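PDB 4Z6M: homoprotocatechuate 2,3-dioxygenase from Brevibacterium fuscum, which uses a mononuclear non-haem iron(II) centre to activate dioxygen and cleave the aromatic ring of homoprotocatechuate in an extradiol fashion. Local coordinates for residues Ser328-Ser340 and Ser350-Gly362. The protein carries 1 engineered substitution. Residues are numbered along the deposited sequence; the frame is centred on the assembly and turned at random. Where two conformers were deposited one is given.
Sequences SELEVTIGADGFS and SYHGQASKGFKLG
Phe339 CD1 lies over one face of the His352 imidazole, 3.4 Å above its plane and displaced toward the rim, while His352 NE2 lies at the edge of the phenyl ring, in its plane. The planes are inclined at 57°, so the rings meet obliquely; the side chains run alongside each other, and His352 NE2 is hydrogen-bonded to the Glu347 carboxylate. Phe339 gets there with CG anti to the backbone N (chi1 177°), and CE1 then also reaches Ser350 CB. On the other side of the strands the Tyr351 ring has Ser356 CA over the centre of one face and, in one of the two conformers of Ser340, Ser340 OG at its edge, 3.3 Å from Tyr351 CD2.

The Phe339/His352 side and the Ser340/Tyr351 side are the two faces of a short antiparallel beta hairpin, 339-340 with 351-352, in the C-terminal part of the chain. Phe339 and His352 form its non-hydrogen-bonded pair; Ser340 and Tyr351 form the hydrogen-bonded one, Tyr351 N reaching Ser340 O at 2.8 Å and Ser340 N reaching Tyr351 O at 3.0 Å. Past the strands, Gly353 N donates to Gly338 O from above the carbonyl plane, at 2.9 Å, and Gly353 CA makes a CA-H...O contact with Gly335 O, at the start of the type I turn Gly335-Gly338.

Where the strands part, water takes over the pairing. One molecule gives its hydrogens to Thr333 O and Gln354 O and, in that same Ser340 conformer, accepts from Ser340 OG; a second bridges Ile334 O and Gly353 O. Farther on the contact becomes apolar: Ile334 crosses Leu361 at about a right angle, Ile334 CD1 lying 3.7 Å from Leu361 CD2, and Ile334 CG2 touches Ala355 CA and CB. Leu330 meets Leu361 tip to tip, Leu330 CD2 to Leu361 CD1 at 3.8 Å, while Lys360 and Leu361 continue by backbone pairing into an antiparallel ladder with a strand of the second subunit.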
ATOM      1  N   SER A 328      -1.838  38.553  -2.655  1.00 10.81           N
ATOM      2  CA  SER A 328      -0.972  37.463  -2.224  1.00 10.63           C
ATOM      3  C   SER A 328      -1.819  36.344  -1.655  1.00  9.47           C
ATOM      4  O   SER A 328      -2.596  36.549  -0.719  1.00  9.89           O
ATOM      5  CB  SER A 328      -0.005  37.955  -1.156  1.00 11.77           C
ATOM      6  OG  SER A 328       0.487  36.905  -0.344  1.00 12.68           O
ATOM      7  N   GLU A 329      -1.655  35.142  -2.194  1.00  8.70           N
ATOM      8  CA  GLU A 329      -2.374  33.980  -1.662  1.00  9.18           C
ATOM      9  C   GLU A 329      -2.094  33.774  -0.166  1.00  8.98           C
ATOM     10  O   GLU A 329      -3.017  33.500   0.610  1.00  9.41           O
ATOM     11  CB  GLU A 329      -2.029  32.728  -2.459  1.00  9.06           C
ATOM     12  CG  GLU A 329      -2.861  31.516  -2.031  1.00  8.60           C
ATOM     13  CD  GLU A 329      -2.858  30.361  -3.010  1.00  8.49           C
ATOM     14  OE1 GLU A 329      -2.146  30.418  -4.029  1.00  9.05           O
ATOM     15  OE2 GLU A 329      -3.582  29.371  -2.746  1.00  8.50           O
ATOM     16  N   LEU A 330      -0.840  33.923   0.257  1.00  9.05           N
ATOM     17  CA  LEU A 330      -0.514  33.838   1.677  1.00  9.26           C
ATOM     18  C   LEU A 330      -1.355  34.856   2.461  1.00 10.23           C
ATOM     19  O   LEU A 330      -2.032  34.519   3.436  1.00  9.94           O
ATOM     20  CB  LEU A 330       0.970  34.122   1.891  1.00  9.56           C
ATOM     21  CG  LEU A 330       1.480  34.070   3.351  1.00 10.34           C
ATOM     22  CD1 LEU A 330       2.980  33.791   3.379  1.00 12.13           C
ATOM     23  CD2 LEU A 330       1.179  35.328   4.162  1.00 11.99           C
ATOM     24  N   GLU A 331      -1.311  36.118   2.031  1.00  9.85           N
ATOM     25  CA  GLU A 331      -1.971  37.162   2.809  1.00 10.28           C
ATOM     26  C   GLU A 331      -3.486  36.973   2.891  1.00  9.57           C
ATOM     27  O   GLU A 331      -4.073  37.167   3.957  1.00 12.17           O
ATOM     28  CB  GLU A 331      -1.629  38.562   2.289  1.00 11.46           C
ATOM     29  CG  GLU A 331      -0.144  38.907   2.446  1.00 13.51           C
ATOM     30  CD  GLU A 331       0.323  39.080   3.897  1.00 18.65           C
ATOM     31  OE1 GLU A 331      -0.514  39.097   4.834  1.00 21.28           O
ATOM     32  OE2 GLU A 331       1.554  39.206   4.119  1.00 26.65           O
ATOM     33  N   VAL A 332      -4.113  36.573   1.792  1.00  9.40           N
ATOM     34  CA  VAL A 332      -5.575  36.492   1.783  1.00  9.19           C
ATOM     35  C   VAL A 332      -6.103  35.235   2.454  1.00  8.76           C
ATOM     36  O   VAL A 332      -7.300  35.174   2.765  1.00  9.67           O
ATOM     37  CB  VAL A 332      -6.176  36.659   0.373  1.00 10.92           C
ATOM     38  CG1 VAL A 332      -5.690  37.944  -0.275  1.00 12.03           C
ATOM     39  CG2 VAL A 332      -5.904  35.466  -0.531  1.00 11.19           C
ATOM     40  N   THR A 333      -5.230  34.247   2.725  1.00  8.54           N
ATOM     41  CA  THR A 333      -5.662  32.993   3.354  1.00  8.62           C
ATOM     42  C   THR A 333      -5.182  32.783   4.782  1.00  9.46           C
ATOM     43  O   THR A 333      -5.965  32.340   5.625  1.00 11.11           O
ATOM     44  CB  THR A 333      -5.271  31.771   2.508  1.00  7.91           C
ATOM     45  OG1 THR A 333      -3.828  31.638   2.423  1.00  8.87           O
ATOM     46  CG2 THR A 333      -5.877  31.853   1.131  1.00  8.40           C
ATOM     47  N   ILE A 334      -3.896  33.045   5.048  1.00  9.54           N
ATOM     48  CA  ILE A 334      -3.314  32.703   6.358  1.00 10.12           C
ATOM     49  C   ILE A 334      -2.622  33.857   7.061  1.00 11.34           C
ATOM     50  O   ILE A 334      -2.150  33.686   8.176  1.00 13.33           O
ATOM     51  CB  ILE A 334      -2.338  31.496   6.291  1.00 10.69           C
ATOM     52  CG1 ILE A 334      -1.177  31.746   5.331  1.00 11.15           C
ATOM     53  CG2 ILE A 334      -3.069  30.240   5.853  1.00 11.20           C
ATOM     54  CD1 ILE A 334      -0.141  30.621   5.333  1.00 12.70           C
ATOM     55  N   GLY A 335      -2.566  35.020   6.423  1.00 10.90           N
ATOM     56  CA  GLY A 335      -1.987  36.198   7.046  1.00 13.20           C
ATOM     57  C   GLY A 335      -2.949  36.822   8.035  1.00 14.23           C
ATOM     58  O   GLY A 335      -4.052  36.315   8.268  1.00 14.73           O
ATOM     59  N   ALA A 336      -2.528  37.938   8.635  1.00 16.21           N
ATOM     60  CA  ALA A 336      -3.276  38.535   9.727  1.00 17.46           C
ATOM     61  C   ALA A 336      -4.676  39.023   9.329  1.00 16.79           C
ATOM     62  O   ALA A 336      -5.556  39.108  10.173  1.00 19.40           O
ATOM     63  CB  ALA A 336      -2.485  39.683  10.312  1.00 20.87           C
ATOM     64  N   ASP A 337      -4.863  39.352   8.055  1.00 15.75           N
ATOM     65  CA  ASP A 337      -6.161  39.754   7.550  1.00 18.54           C
ATOM     66  C   ASP A 337      -6.760  38.722   6.586  1.00 17.64           C
ATOM     67  O   ASP A 337      -7.645  39.050   5.788  1.00 19.33           O
ATOM     68  CB  ASP A 337      -6.063  41.125   6.867  1.00 22.36           C
ATOM     69  CG  ASP A 337      -5.686  42.240   7.842  1.00 28.80           C
ATOM     70  OD1 ASP A 337      -6.114  42.191   9.020  1.00 34.57           O
ATOM     71  OD2 ASP A 337      -4.961  43.166   7.425  1.00 42.95           O
ATOM     72  N   GLY A 338      -6.277  37.483   6.669  1.00 13.70           N
ATOM     73  CA  GLY A 338      -6.726  36.427   5.774  1.00 13.45           C
ATOM     74  C   GLY A 338      -7.961  35.691   6.264  1.00 13.25           C
ATOM     75  O   GLY A 338      -8.444  35.897   7.379  1.00 13.42           O
ATOM     76  N   PHE A 339      -8.460  34.817   5.402  1.00 10.43           N
ATOM     77  CA  PHE A 339      -9.639  34.022   5.689  1.00  9.40           C
ATOM     78  C   PHE A 339      -9.570  32.735   4.897  1.00  7.77           C
ATOM     79  O   PHE A 339      -9.196  32.734   3.725  1.00  8.15           O
ATOM     80  CB  PHE A 339     -10.900  34.791   5.293  1.00  9.43           C
ATOM     81  CG  PHE A 339     -12.160  34.020   5.497  1.00  9.27           C
ATOM     82  CD1 PHE A 339     -12.716  33.886   6.761  1.00  9.09           C
ATOM     83  CD2 PHE A 339     -12.800  33.434   4.418  1.00 10.62           C
ATOM     84  CE1 PHE A 339     -13.889  33.159   6.929  1.00 10.82           C
ATOM     85  CE2 PHE A 339     -13.966  32.707   4.587  1.00 11.18           C
ATOM     86  CZ  PHE A 339     -14.501  32.575   5.845  1.00 11.15           C
ATOM     87  N   SER A 340      -9.973  31.635   5.523  0.50  7.81           N
ATOM     88  CA  SER A 340     -10.319  30.426   4.782  0.50  7.93           C
ATOM     89  C   SER A 340     -11.506  29.708   5.391  0.50  8.00           C
ATOM     90  O   SER A 340     -11.837  29.907   6.564  0.50  8.33           O
ATOM     91  CB  SER A 340      -9.116  29.476   4.659  0.50  8.03           C
ATOM     92  OG  SER A 340      -8.837  28.793   5.869  0.50  8.90           O
ATOM     93  N   SER A 350     -14.208  27.774   9.816  1.00  8.89           N
ATOM     94  CA  SER A 350     -13.519  28.845   9.112  1.00  9.38           C
ATOM     95  C   SER A 350     -12.444  29.436  10.004  1.00  9.65           C
ATOM     96  O   SER A 350     -12.462  29.264  11.242  1.00 10.43           O
ATOM     97  CB  SER A 350     -14.502  29.930   8.656  1.00 10.49           C
ATOM     98  OG  SER A 350     -14.992  30.680   9.742  1.00 13.87           O
ATOM     99  N   TYR A 351     -11.528  30.144   9.364  1.00  9.66           N
ATOM    100  CA  TYR A 351     -10.301  30.641   9.996  1.00 10.03           C
ATOM    101  C   TYR A 351     -10.142  32.097   9.615  1.00 10.19           C
ATOM    102  O   TYR A 351     -10.158  32.428   8.442  1.00 10.81           O
ATOM    103  CB  TYR A 351      -9.074  29.798   9.550  1.00 10.13           C
ATOM    104  CG  TYR A 351      -9.277  28.326   9.816  1.00 10.58           C
ATOM    105  CD1 TYR A 351      -9.234  27.823  11.119  1.00 10.37           C
ATOM    106  CD2 TYR A 351      -9.580  27.455   8.794  1.00 10.69           C
ATOM    107  CE1 TYR A 351      -9.453  26.492  11.377  1.00 13.51           C
ATOM    108  CE2 TYR A 351      -9.824  26.121   9.040  1.00 12.24           C
ATOM    109  CZ  TYR A 351      -9.756  25.641  10.326  1.00 12.79           C
ATOM    110  OH  TYR A 351      -9.991  24.308  10.570  1.00 16.30           O
ATOM    111  N   HIS A 352     -10.013  32.958  10.617  1.00 12.07           N
ATOM    112  CA  HIS A 352      -9.842  34.388  10.435  1.00 12.71           C
ATOM    113  C   HIS A 352      -8.495  34.828  10.978  1.00 12.69           C
ATOM    114  O   HIS A 352      -8.250  34.718  12.180  1.00 13.97           O
ATOM    115  CB  HIS A 352     -10.904  35.141  11.236  1.00 14.71           C
ATOM    116  CG  HIS A 352     -12.297  34.849  10.816  1.00 18.27           C
ATOM    117  ND1 HIS A 352     -12.974  35.639   9.916  1.00 21.73           N
ATOM    118  CD2 HIS A 352     -13.154  33.869  11.185  1.00 22.24           C
ATOM    119  CE1 HIS A 352     -14.188  35.153   9.736  1.00 20.92           C
ATOM    120  NE2 HIS A 352     -14.322  34.076  10.494  1.00 24.40           N
ATOM    121  N   GLY A 353      -7.646  35.355  10.104  1.00 12.47           N
ATOM    122  CA  GLY A 353      -6.371  35.909  10.538  1.00 14.69           C
ATOM    123  C   GLY A 353      -5.390  34.874  11.066  1.00 15.63           C
ATOM    124  O   GLY A 353      -4.473  35.204  11.798  1.00 17.65           O
ATOM    125  N   GLN A 354      -5.582  33.616  10.671  0.50 14.15           N
ATOM    126  CA  GLN A 354      -4.721  32.535  11.112  0.50 14.14           C
ATOM    127  C   GLN A 354      -4.806  31.401  10.117  0.50 13.35           C
ATOM    128  O   GLN A 354      -5.640  31.427   9.211  0.50 14.11           O
ATOM    129  CB  GLN A 354      -5.104  32.074  12.515  0.50 16.55           C
ATOM    130  CG  GLN A 354      -6.548  31.663  12.712  0.50 18.37           C
ATOM    131  CD  GLN A 354      -6.889  31.484  14.188  0.50 22.98           C
ATOM    132  OE1 GLN A 354      -6.014  31.248  15.023  0.50 28.14           O
ATOM    133  NE2 GLN A 354      -8.160  31.593  14.512  0.50 28.00           N
ATOM    134  N   ALA A 355      -3.907  30.432  10.265  1.00 12.10           N
ATOM    135  CA  ALA A 355      -3.961  29.206   9.521  1.00 11.27           C
ATOM    136  C   ALA A 355      -4.922  28.225  10.157  1.00 11.36           C
ATOM    137  O   ALA A 355      -5.427  28.450  11.255  1.00 12.98           O
ATOM    138  CB  ALA A 355      -2.568  28.624   9.402  1.00 13.44           C
ATOM    139  N   SER A 356      -5.163  27.123   9.469  1.00 10.62           N
ATOM    140  CA  SER A 356      -5.962  26.048  10.010  1.00 10.70           C
ATOM    141  C   SER A 356      -5.216  25.299  11.121  1.00 10.90           C
ATOM    142  O   SER A 356      -4.002  25.483  11.324  1.00 12.23           O
ATOM    143  CB  SER A 356      -6.312  25.113   8.878  1.00 10.77           C
ATOM    144  OG  SER A 356      -5.122  24.624   8.285  1.00 11.54           O
ATOM    145  N   LYS A 357      -5.967  24.468  11.842  1.00 11.32           N
ATOM    146  CA  LYS A 357      -5.452  23.518  12.830  1.00 12.68           C
ATOM    147  C   LYS A 357      -4.775  24.175  14.032  1.00 13.46           C
ATOM    148  O   LYS A 357      -3.987  23.542  14.747  1.00 17.59           O
ATOM    149  CB  LYS A 357      -4.511  22.475  12.205  1.00 12.58           C
ATOM    150  CG  LYS A 357      -4.924  21.872  10.880  1.00 12.90           C
ATOM    151  CD  LYS A 357      -6.147  21.012  10.935  1.00 11.16           C
ATOM    152  CE  LYS A 357      -6.372  20.294   9.606  1.00 10.19           C
ATOM    153  NZ  LYS A 357      -7.762  19.835   9.433  1.00  8.79           N
ATOM    154  N   GLY A 358      -5.083  25.439  14.280  1.00 12.41           N
ATOM    155  CA  GLY A 358      -4.648  26.084  15.515  1.00 12.78           C
ATOM    156  C   GLY A 358      -3.388  26.926  15.427  1.00 12.55           C
ATOM    157  O   GLY A 358      -2.899  27.374  16.458  1.00 15.58           O
ATOM    158  N   PHE A 359      -2.872  27.157  14.221  1.00 12.65           N
ATOM    159  CA  PHE A 359      -1.592  27.836  14.015  1.00 13.34           C
ATOM    160  C   PHE A 359      -1.766  29.248  13.441  1.00 14.95           C
ATOM    161  O   PHE A 359      -2.694  29.511  12.691  1.00 15.58           O
ATOM    162  CB  PHE A 359      -0.689  27.023  13.089  1.00 14.00           C
ATOM    163  CG  PHE A 359      -0.316  25.683  13.639  1.00 13.23           C
ATOM    164  CD1 PHE A 359       0.444  25.583  14.804  1.00 14.10           C
ATOM    165  CD2 PHE A 359      -0.761  24.511  13.026  1.00 15.02           C
ATOM    166  CE1 PHE A 359       0.775  24.339  15.322  1.00 14.33           C
ATOM    167  CE2 PHE A 359      -0.417  23.272  13.536  1.00 15.84           C
ATOM    168  CZ  PHE A 359       0.343  23.184  14.689  1.00 14.80           C
ATOM    169  N   LYS A 360      -0.852  30.139  13.810  1.00 16.70           N
ATOM    170  CA  LYS A 360      -0.625  31.432  13.152  1.00 18.53           C
ATOM    171  C   LYS A 360       0.730  31.395  12.475  1.00 19.16           C
ATOM    172  O   LYS A 360       1.492  30.436  12.651  1.00 17.54           O
ATOM    173  CB  LYS A 360      -0.606  32.574  14.192  1.00 23.40           C
ATOM    174  CG  LYS A 360      -1.951  33.179  14.511  1.00 27.86           C
ATOM    175  CD  LYS A 360      -1.842  34.442  15.368  1.00 33.58           C
ATOM    176  CE  LYS A 360      -0.611  34.492  16.277  1.00 37.48           C
ATOM    177  NZ  LYS A 360      -0.690  35.609  17.269  1.00 43.23           N
ATOM    178  N   LEU A 361       1.060  32.443  11.731  1.00 22.50           N
ATOM    179  CA  LEU A 361       2.371  32.492  11.077  1.00 22.63           C
ATOM    180  C   LEU A 361       3.476  32.872  12.045  1.00 23.05           C
ATOM    181  O   LEU A 361       3.314  33.792  12.826  1.00 24.36           O
ATOM    182  CB  LEU A 361       2.331  33.448   9.892  1.00 25.45           C
ATOM    183  CG  LEU A 361       1.333  33.005   8.804  1.00 24.67           C
ATOM    184  CD1 LEU A 361       1.696  33.611   7.458  1.00 26.24           C
ATOM    185  CD2 LEU A 361       1.203  31.484   8.677  1.00 27.82           C
ATOM    186  N   GLY A 362       4.596  32.152  11.981  1.00 23.31           N
ATOM    187  CA  GLY A 362       5.749  32.403  12.848  1.00 25.75           C
ATOM    188  C   GLY A 362       6.573  33.605  12.409  1.00 34.19           C
ATOM    189  O   GLY A 362       6.242  34.255  11.415  1.00 37.65           O
TER
HETATM  190  O   HOH W   1      -6.588  29.987   7.008  1.00 11.22           O
HETATM  191  O   HOH W   2      -1.704  34.432  10.755  1.00 22.05           O